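Local coordinates for protein 3-deoxy-D-manno-octulosonate 8-phosphate phosphatase KdsC (Haemophilus influenzae Rd, PDB 1K1E) that hydrolyses 3-deoxy-D-manno-octulosonate 8-phosphate to 3-deoxy-D-manno-octulosonate and inorganic phosphate, a magnesium-dependent step in lipopolysaccharide biosynthesis, at residues A[52-57]-A[72-77]; A[121-126]-A[133-138]. All coordinates share one frame; numbering follows the deposited sequence.

Contact 1. Residues A[52-57]-A[72-77]; sequences IQVAVL and LGIKLF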
ATOM      1  N   ILE A  52      -3.514  12.744 -28.459  1.00 11.68           N
ATOM      2  CA  ILE A  52      -4.070  11.400 -28.312  1.00 13.01           C
ATOM      3  C   ILE A  52      -5.115  11.500 -27.220  1.00 15.22           C
ATOM      4  O   ILE A  52      -4.788  11.773 -26.043  1.00 15.31           O
ATOM      5  CB  ILE A  52      -2.975  10.454 -27.905  1.00 14.58           C
ATOM      6  CG1 ILE A  52      -1.941  10.347 -29.039  1.00 14.52           C
ATOM      7  CG2 ILE A  52      -3.634   9.123 -27.487  1.00 14.75           C
ATOM      8  CD1 ILE A  52      -0.706   9.552 -28.592  1.00 15.37           C
ATOM      9  N   GLN A  53      -6.386  11.295 -27.557  1.00 10.34           N
ATOM     10  CA  GLN A  53      -7.368  11.470 -26.507  1.00 13.48           C
ATOM     11  C   GLN A  53      -7.330  10.336 -25.494  1.00 14.79           C
ATOM     12  O   GLN A  53      -6.857   9.225 -25.814  1.00 15.99           O
ATOM     13  CB  GLN A  53      -8.735  11.537 -27.135  1.00 22.75           C
ATOM     14  CG  GLN A  53      -8.826  12.684 -28.159  1.00 15.19           C
ATOM     15  CD  GLN A  53     -10.165  12.610 -28.917  1.00 17.54           C
ATOM     16  OE1 GLN A  53     -11.224  12.844 -28.342  1.00 20.33           O
ATOM     17  NE2 GLN A  53     -10.104  12.230 -30.174  1.00 21.96           N
ATOM     18  N   VAL A  54      -7.858  10.597 -24.314  1.00 18.22           N
ATOM     19  CA  VAL A  54      -7.919   9.545 -23.301  1.00  9.64           C
ATOM     20  C   VAL A  54      -9.365   9.402 -22.796  1.00 12.77           C
ATOM     21  O   VAL A  54     -10.047  10.384 -22.562  1.00 16.40           O
ATOM     22  CB  VAL A  54      -6.972   9.837 -22.142  1.00 17.93           C
ATOM     23  CG1 VAL A  54      -7.154   8.787 -21.058  1.00 12.05           C
ATOM     24  CG2 VAL A  54      -5.484   9.940 -22.692  1.00 15.02           C
ATOM     25  N   ALA A  55      -9.830   8.170 -22.643  1.00 16.54           N
ATOM     26  CA  ALA A  55     -11.171   7.903 -22.108  1.00 14.41           C
ATOM     27  C   ALA A  55     -11.054   6.899 -20.946  1.00 16.51           C
ATOM     28  O   ALA A  55     -10.091   6.107 -20.896  1.00 13.20           O
ATOM     29  CB  ALA A  55     -12.096   7.329 -23.185  1.00 10.37           C
ATOM     30  N   VAL A  56     -12.020   6.984 -20.027  1.00 14.82           N
ATOM     31  CA  VAL A  56     -12.085   6.096 -18.867  1.00 17.96           C
ATOM     32  C   VAL A  56     -13.334   5.235 -19.029  1.00 18.58           C
ATOM     33  O   VAL A  56     -14.395   5.731 -19.388  1.00 14.66           O
ATOM     34  CB  VAL A  56     -12.185   6.957 -17.581  1.00 18.44           C
ATOM     35  CG1 VAL A  56     -12.564   6.082 -16.348  1.00 16.71           C
ATOM     36  CG2 VAL A  56     -10.871   7.728 -17.408  1.00 17.05           C
ATOM     37  N   LEU A  57     -13.210   3.943 -18.718  1.00 13.64           N
ATOM     38  CA  LEU A  57     -14.313   3.008 -18.846  1.00 10.63           C
ATOM     39  C   LEU A  57     -14.330   2.272 -17.505  1.00 22.33           C
ATOM     40  O   LEU A  57     -13.327   1.720 -17.119  1.00 26.66           O
ATOM     41  CB  LEU A  57     -13.995   2.039 -19.978  1.00 16.18           C
ATOM     42  CG  LEU A  57     -15.090   1.507 -20.901  1.00 34.19           C
ATOM     43  CD1 LEU A  57     -14.603   0.205 -21.441  1.00 22.34           C
ATOM     44  CD2 LEU A  57     -16.429   1.291 -20.199  1.00 20.27           C
ATOM     45  N   LEU A  72      -8.259  15.626 -14.219  1.00 13.59           N
ATOM     46  CA  LEU A  72      -7.412  15.261 -15.328  1.00 17.86           C
ATOM     47  C   LEU A  72      -7.758  15.899 -16.664  1.00 17.86           C
ATOM     48  O   LEU A  72      -6.985  15.816 -17.590  1.00 21.50           O
ATOM     49  CB  LEU A  72      -7.413  13.754 -15.481  1.00 19.17           C
ATOM     50  CG  LEU A  72      -6.683  13.007 -14.359  1.00 21.01           C
ATOM     51  CD1 LEU A  72      -6.925  11.540 -14.529  1.00 21.51           C
ATOM     52  CD2 LEU A  72      -5.227  13.322 -14.333  1.00 18.85           C
ATOM     53  N   GLY A  73      -8.926  16.517 -16.743  1.00 18.68           N
ATOM     54  CA  GLY A  73      -9.369  17.163 -17.972  1.00 24.72           C
ATOM     55  C   GLY A  73      -9.900  16.154 -18.978  1.00 20.11           C
ATOM     56  O   GLY A  73      -9.975  16.428 -20.184  1.00 20.68           O
ATOM     57  N   ILE A  74     -10.274  14.984 -18.476  1.00 19.23           N
ATOM     58  CA  ILE A  74     -10.784  13.909 -19.345  1.00 21.43           C
ATOM     59  C   ILE A  74     -12.234  14.220 -19.633  1.00 20.96           C
ATOM     60  O   ILE A  74     -12.997  14.443 -18.693  1.00 21.50           O
ATOM     61  CB  ILE A  74     -10.635  12.531 -18.621  1.00 24.65           C
ATOM     62  CG1 ILE A  74      -9.151  12.139 -18.572  1.00 25.38           C
ATOM     63  CG2 ILE A  74     -11.443  11.493 -19.262  1.00 17.25           C
ATOM     64  CD1 ILE A  74      -8.895  10.728 -17.955  1.00 15.48           C
ATOM     65  N   LYS A  75     -12.647  14.276 -20.906  1.00 19.44           N
ATOM     66  CA  LYS A  75     -14.065  14.567 -21.160  1.00 21.26           C
ATOM     67  C   LYS A  75     -14.873  13.357 -21.612  1.00 19.56           C
ATOM     68  O   LYS A  75     -16.089  13.377 -21.581  1.00 26.94           O
ATOM     69  CB  LYS A  75     -14.225  15.630 -22.256  1.00 29.43           C
ATOM     70  CG  LYS A  75     -15.687  15.978 -22.528  1.00 34.88           C
ATOM     71  CD  LYS A  75     -16.037  16.165 -24.048  1.00 37.00           C
ATOM     72  CE  LYS A  75     -17.551  15.720 -24.301  1.00 35.98           C
ATOM     73  NZ  LYS A  75     -17.923  15.602 -25.737  1.00 31.13           N
ATOM     74  N   LEU A  76     -14.176  12.310 -22.053  1.00 22.35           N
ATOM     75  CA  LEU A  76     -14.779  11.088 -22.566  1.00 13.40           C
ATOM     76  C   LEU A  76     -14.741   9.957 -21.551  1.00 20.92           C
ATOM     77  O   LEU A  76     -13.663   9.554 -21.163  1.00 17.57           O
ATOM     78  CB  LEU A  76     -13.974  10.640 -23.799  1.00 11.47           C
ATOM     79  CG  LEU A  76     -13.849  11.643 -24.965  1.00 28.13           C
ATOM     80  CD1 LEU A  76     -13.176  10.971 -26.142  1.00 22.29           C
ATOM     81  CD2 LEU A  76     -15.232  12.157 -25.363  1.00 26.52           C
ATOM     82  N   PHE A  77     -15.891   9.440 -21.144  1.00 18.23           N
ATOM     83  CA  PHE A  77     -15.897   8.358 -20.178  1.00 24.24           C
ATOM     84  C   PHE A  77     -17.231   7.653 -20.269  1.00 22.68           C
ATOM     85  O   PHE A  77     -18.226   8.224 -20.685  1.00 22.08           O
ATOM     86  CB  PHE A  77     -15.730   8.885 -18.741  1.00 11.07           C
ATOM     87  CG  PHE A  77     -16.608  10.022 -18.428  1.00 20.23           C
ATOM     88  CD1 PHE A  77     -17.871   9.815 -17.910  1.00 19.46           C
ATOM     89  CD2 PHE A  77     -16.132  11.313 -18.584  1.00 20.30           C
ATOM     90  CE1 PHE A  77     -18.663  10.899 -17.520  1.00 25.19           C
ATOM     91  CE2 PHE A  77     -16.925  12.417 -18.197  1.00 26.17           C
ATOM     92  CZ  PHE A  77     -18.186  12.180 -17.666  1.00 27.15           C
TER
HETATM   93  O   HOH W   1     -11.251  12.720 -22.970  1.00 23.12           O
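Leu76, Val56 and Ile74 bury the most surface where residues 72-77 come alongside the strand in 52-57. The carbonyl of Leu76 accepts the backbone bond between the segments, Val56 N to Leu76 O at 3.3 Å, a long bond whose N-H points at the oxygen with an angle of 153°. The same oxygen lies 3.1 Å from Ala55 CA in a CA-H...O contact, and a matching one joins Phe77 CA to Val56 O. On the face of Ala55 and Leu76 the two CB atoms meet at 3.9 Å. Leu76 CD1, anti to CA (chi2 -173°), reaches the side-chain oxygen of Gln53, with OE1 to CD1 3.5 Å. The amide nitrogen of Gln53 is held by the carbonyl of Ala95, and Phe10 and Gln94 also touch Leu76. On the other face, Ile74 CD1 touches both valines: it comes to 3.6 Å from Val56 CG2, the side chains crossing at about a right angle, and more loosely to Val54 CG1. Ile69 of helix 63-72 packs against both Ile74 and Val56. Ahead of the paired residues, water 1 joins Val54 of the strand to Lys75 of the incoming loop, donating to Val54 O at 2.7 Å and accepting from Lys75 N at 2.9 Å. This water occupies the widening split between the backbones, where Val54 and Ile74 have CA atoms 6.6 Å apart. Gly73, with positive phi, ends helix 63-72 in a Schellman motif and turns the chain back to the sheet. Strand 53-58, helix 63-72 and strand 76-79 thus form a beta-alpha-beta crossover at one edge of the parallel sheet of a HAD-type Rossmann-like fold.

Contact 2. Residues A[121-126]-A[133-138]; sequences SFAVAD and NAVDHV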
ATOM      1  N   SER A 121      -3.908  -3.672 -27.270  1.00 14.90           N
ATOM      2  CA  SER A 121      -4.310  -3.865 -25.879  1.00 13.61           C
ATOM      3  C   SER A 121      -3.085  -4.131 -25.007  1.00 16.22           C
ATOM      4  O   SER A 121      -2.140  -4.788 -25.427  1.00 19.45           O
ATOM      5  CB  SER A 121      -5.258  -5.066 -25.792  1.00 14.87           C
ATOM      6  OG  SER A 121      -4.663  -6.192 -26.425  1.00 15.75           O
ATOM      7  N   PHE A 122      -3.184  -3.675 -23.762  1.00 14.91           N
ATOM      8  CA  PHE A 122      -2.162  -3.792 -22.749  1.00 13.82           C
ATOM      9  C   PHE A 122      -2.734  -4.347 -21.470  1.00 15.61           C
ATOM     10  O   PHE A 122      -3.861  -4.017 -21.103  1.00 11.27           O
ATOM     11  CB  PHE A 122      -1.648  -2.411 -22.376  1.00 10.51           C
ATOM     12  CG  PHE A 122      -0.900  -1.712 -23.504  1.00  9.62           C
ATOM     13  CD1 PHE A 122      -1.605  -1.025 -24.491  1.00 18.04           C
ATOM     14  CD2 PHE A 122       0.481  -1.707 -23.549  1.00 20.89           C
ATOM     15  CE1 PHE A 122      -0.956  -0.353 -25.494  1.00 18.30           C
ATOM     16  CE2 PHE A 122       1.165  -1.003 -24.584  1.00 23.15           C
ATOM     17  CZ  PHE A 122       0.431  -0.328 -25.558  1.00 21.28           C
ATOM     18  N   ALA A 123      -1.943  -5.172 -20.786  1.00 11.71           N
ATOM     19  CA  ALA A 123      -2.397  -5.683 -19.490  1.00 13.77           C
ATOM     20  C   ALA A 123      -1.372  -5.244 -18.487  1.00 14.19           C
ATOM     21  O   ALA A 123      -0.165  -5.241 -18.797  1.00 11.63           O
ATOM     22  CB  ALA A 123      -2.490  -7.251 -19.514  1.00 11.80           C
ATOM     23  N   VAL A 124      -1.840  -4.864 -17.301  1.00 12.65           N
ATOM     24  CA  VAL A 124      -0.949  -4.515 -16.183  1.00 14.13           C
ATOM     25  C   VAL A 124      -0.234  -5.772 -15.715  1.00 11.42           C
ATOM     26  O   VAL A 124      -0.706  -6.906 -15.938  1.00 11.31           O
ATOM     27  CB  VAL A 124      -1.728  -3.858 -14.993  1.00 14.75           C
ATOM     28  CG1 VAL A 124      -2.324  -2.540 -15.465  1.00 12.77           C
ATOM     29  CG2 VAL A 124      -2.854  -4.794 -14.481  1.00 16.18           C
ATOM     30  N   ALA A 125       0.915  -5.566 -15.091  1.00 12.83           N
ATOM     31  CA  ALA A 125       1.748  -6.714 -14.661  1.00 13.68           C
ATOM     32  C   ALA A 125       1.129  -7.740 -13.730  1.00 16.26           C
ATOM     33  O   ALA A 125       1.595  -8.884 -13.661  1.00 15.82           O
ATOM     34  CB  ALA A 125       3.013  -6.191 -14.045  1.00 12.67           C
ATOM     35  N   ASP A 126       0.176  -7.329 -12.925  1.00 11.04           N
ATOM     36  CA  ASP A 126      -0.405  -8.255 -11.953  1.00 14.13           C
ATOM     37  C   ASP A 126      -1.723  -8.800 -12.422  1.00 16.47           C
ATOM     38  O   ASP A 126      -2.437  -9.448 -11.663  1.00 16.10           O
ATOM     39  CB  ASP A 126      -0.563  -7.629 -10.550  1.00 13.96           C
ATOM     40  CG  ASP A 126      -1.279  -6.280 -10.571  1.00 19.70           C
ATOM     41  OD1 ASP A 126      -1.919  -5.968  -9.572  1.00 21.64           O
ATOM     42  OD2 ASP A 126      -1.218  -5.499 -11.545  1.00 15.07           O
ATOM     43  N   ASN A 133      -2.428 -13.261 -21.532  1.00 12.95           N
ATOM     44  CA  ASN A 133      -2.317 -13.989 -22.817  1.00 14.52           C
ATOM     45  C   ASN A 133      -3.153 -13.364 -23.919  1.00 20.77           C
ATOM     46  O   ASN A 133      -2.882 -13.503 -25.114  1.00 18.30           O
ATOM     47  CB  ASN A 133      -2.771 -15.426 -22.637  1.00 15.60           C
ATOM     48  CG  ASN A 133      -2.176 -16.353 -23.724  1.00 16.77           C
ATOM     49  OD1 ASN A 133      -2.880 -17.129 -24.381  1.00 23.84           O
ATOM     50  ND2 ASN A 133      -0.931 -16.213 -23.935  1.00 12.00           N
ATOM     51  N   ALA A 134      -4.158 -12.627 -23.494  1.00 11.97           N
ATOM     52  CA  ALA A 134      -5.063 -12.015 -24.446  1.00 15.18           C
ATOM     53  C   ALA A 134      -4.654 -10.668 -25.058  1.00 22.56           C
ATOM     54  O   ALA A 134      -5.177 -10.264 -26.107  1.00 21.59           O
ATOM     55  CB  ALA A 134      -6.478 -11.881 -23.771  1.00 12.11           C
ATOM     56  N   VAL A 135      -3.756  -9.950 -24.422  1.00 13.54           N
ATOM     57  CA  VAL A 135      -3.424  -8.596 -24.918  1.00 15.18           C
ATOM     58  C   VAL A 135      -2.210  -8.620 -25.833  1.00 21.65           C
ATOM     59  O   VAL A 135      -1.516  -9.643 -25.939  1.00 15.41           O
ATOM     60  CB  VAL A 135      -3.050  -7.687 -23.761  1.00 10.97           C
ATOM     61  CG1 VAL A 135      -4.192  -7.573 -22.739  1.00 13.56           C
ATOM     62  CG2 VAL A 135      -1.794  -8.273 -23.071  1.00 16.80           C
ATOM     63  N   ASP A 136      -1.933  -7.489 -26.470  1.00 17.70           N
ATOM     64  CA  ASP A 136      -0.786  -7.356 -27.358  1.00 18.41           C
ATOM     65  C   ASP A 136       0.492  -7.150 -26.585  1.00 18.55           C
ATOM     66  O   ASP A 136       1.554  -7.659 -26.965  1.00 17.29           O
ATOM     67  CB  ASP A 136      -1.000  -6.186 -28.316  1.00 21.67           C
ATOM     68  CG  ASP A 136      -2.142  -6.442 -29.268  1.00 20.66           C
ATOM     69  OD1 ASP A 136      -3.075  -5.588 -29.401  1.00 23.49           O
ATOM     70  OD2 ASP A 136      -2.128  -7.538 -29.854  1.00 25.92           O
ATOM     71  N   HIS A 137       0.389  -6.437 -25.471  1.00 11.05           N
ATOM     72  CA  HIS A 137       1.573  -6.121 -24.725  1.00 15.73           C
ATOM     73  C   HIS A 137       1.360  -6.228 -23.223  1.00 18.58           C
ATOM     74  O   HIS A 137       0.485  -5.571 -22.656  1.00 18.29           O
ATOM     75  CB  HIS A 137       1.995  -4.685 -25.099  1.00 22.50           C
ATOM     76  CG  HIS A 137       1.872  -4.351 -26.569  1.00 32.05           C
ATOM     77  ND1 HIS A 137       2.815  -4.722 -27.510  1.00 38.42           N
ATOM     78  CD2 HIS A 137       0.963  -3.592 -27.240  1.00 29.57           C
ATOM     79  CE1 HIS A 137       2.501  -4.200 -28.688  1.00 22.94           C
ATOM     80  NE2 HIS A 137       1.384  -3.507 -28.550  1.00 28.83           N
ATOM     81  N   VAL A 138       2.169  -7.036 -22.557  1.00 13.15           N
ATOM     82  CA  VAL A 138       2.054  -7.127 -21.112  1.00 11.41           C
ATOM     83  C   VAL A 138       3.027  -6.152 -20.512  1.00 17.98           C
ATOM     84  O   VAL A 138       4.222  -6.247 -20.774  1.00 14.23           O
ATOM     85  CB  VAL A 138       2.353  -8.564 -20.625  1.00 11.52           C
ATOM     86  CG1 VAL A 138       2.340  -8.620 -19.053  1.00 13.78           C
ATOM     87  CG2 VAL A 138       1.276  -9.511 -21.191  1.00 15.42           C
TER
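Ser121 and Phe122 meet Asp136 and His137 in the beta-alpha-beta unit formed by strand 120-123, helix 129-132 and strand 137-138, at an edge of the parallel sheet. Ser121 O takes two backbone donors. His137 N approaches Ser121 O nearly in line with its C=O bond at 3.0 Å, whereas Asp136 N, 2.9 Å from Ser121 O, sits above the carbonyl plane, 39° out of it. Asp136 N also donates to Ser121 OG at 3.0 Å, because the serine oxygen is turned between its backbone N and carbonyl carbon (chi1 52°). In return, Asp136 OD1 accepts from Ser121 N at 3.0 Å, on its anti side and out of the carboxylate plane. One step on, Ala123 N donates to His137 O at 3.1 Å. The imidazole of His137 places CD2 over one face of the Phe122 ring, 3.6 Å above its plane and toward the rim; the planes are inclined by 36°. Met151 and Met154 of helix 147-158 also pack against Phe122. On the face of Ala123, the branched end of Val135 brings CG1 to 3.7 Å from Ala123 CB, while Phe115 of helix 112-117 packs on Val135 and Ser121. The Ser121-Asp136 bonds thus run from side chain to backbone in both directions and, on top of the backbone bonds, join the turn into strand 137-138 to Ser121, with Asp136 N shared between Ser121 O and OG.

How the contacts relate
Both contacts belong to one six-stranded parallel sheet and lie on opposite sides of the chain's centre. Contact 1 joins outermost strand 76-79 to 53-58; contact 2 joins 120-123 to strand 137-138 at the other edge. Strands 10-14 and 102-106 lie between the pairs. The contact centres are about 20 Å apart and their nearest atoms about 10 Å apart, so they do not touch. Along the chain contact 1 closes before contact 2 opens. Each closes a beta-alpha-beta unit, and the two units flank the central strands that lead to the cobalt ligands Asp14, Asp16 and Asp107, the site expected to hold magnesium.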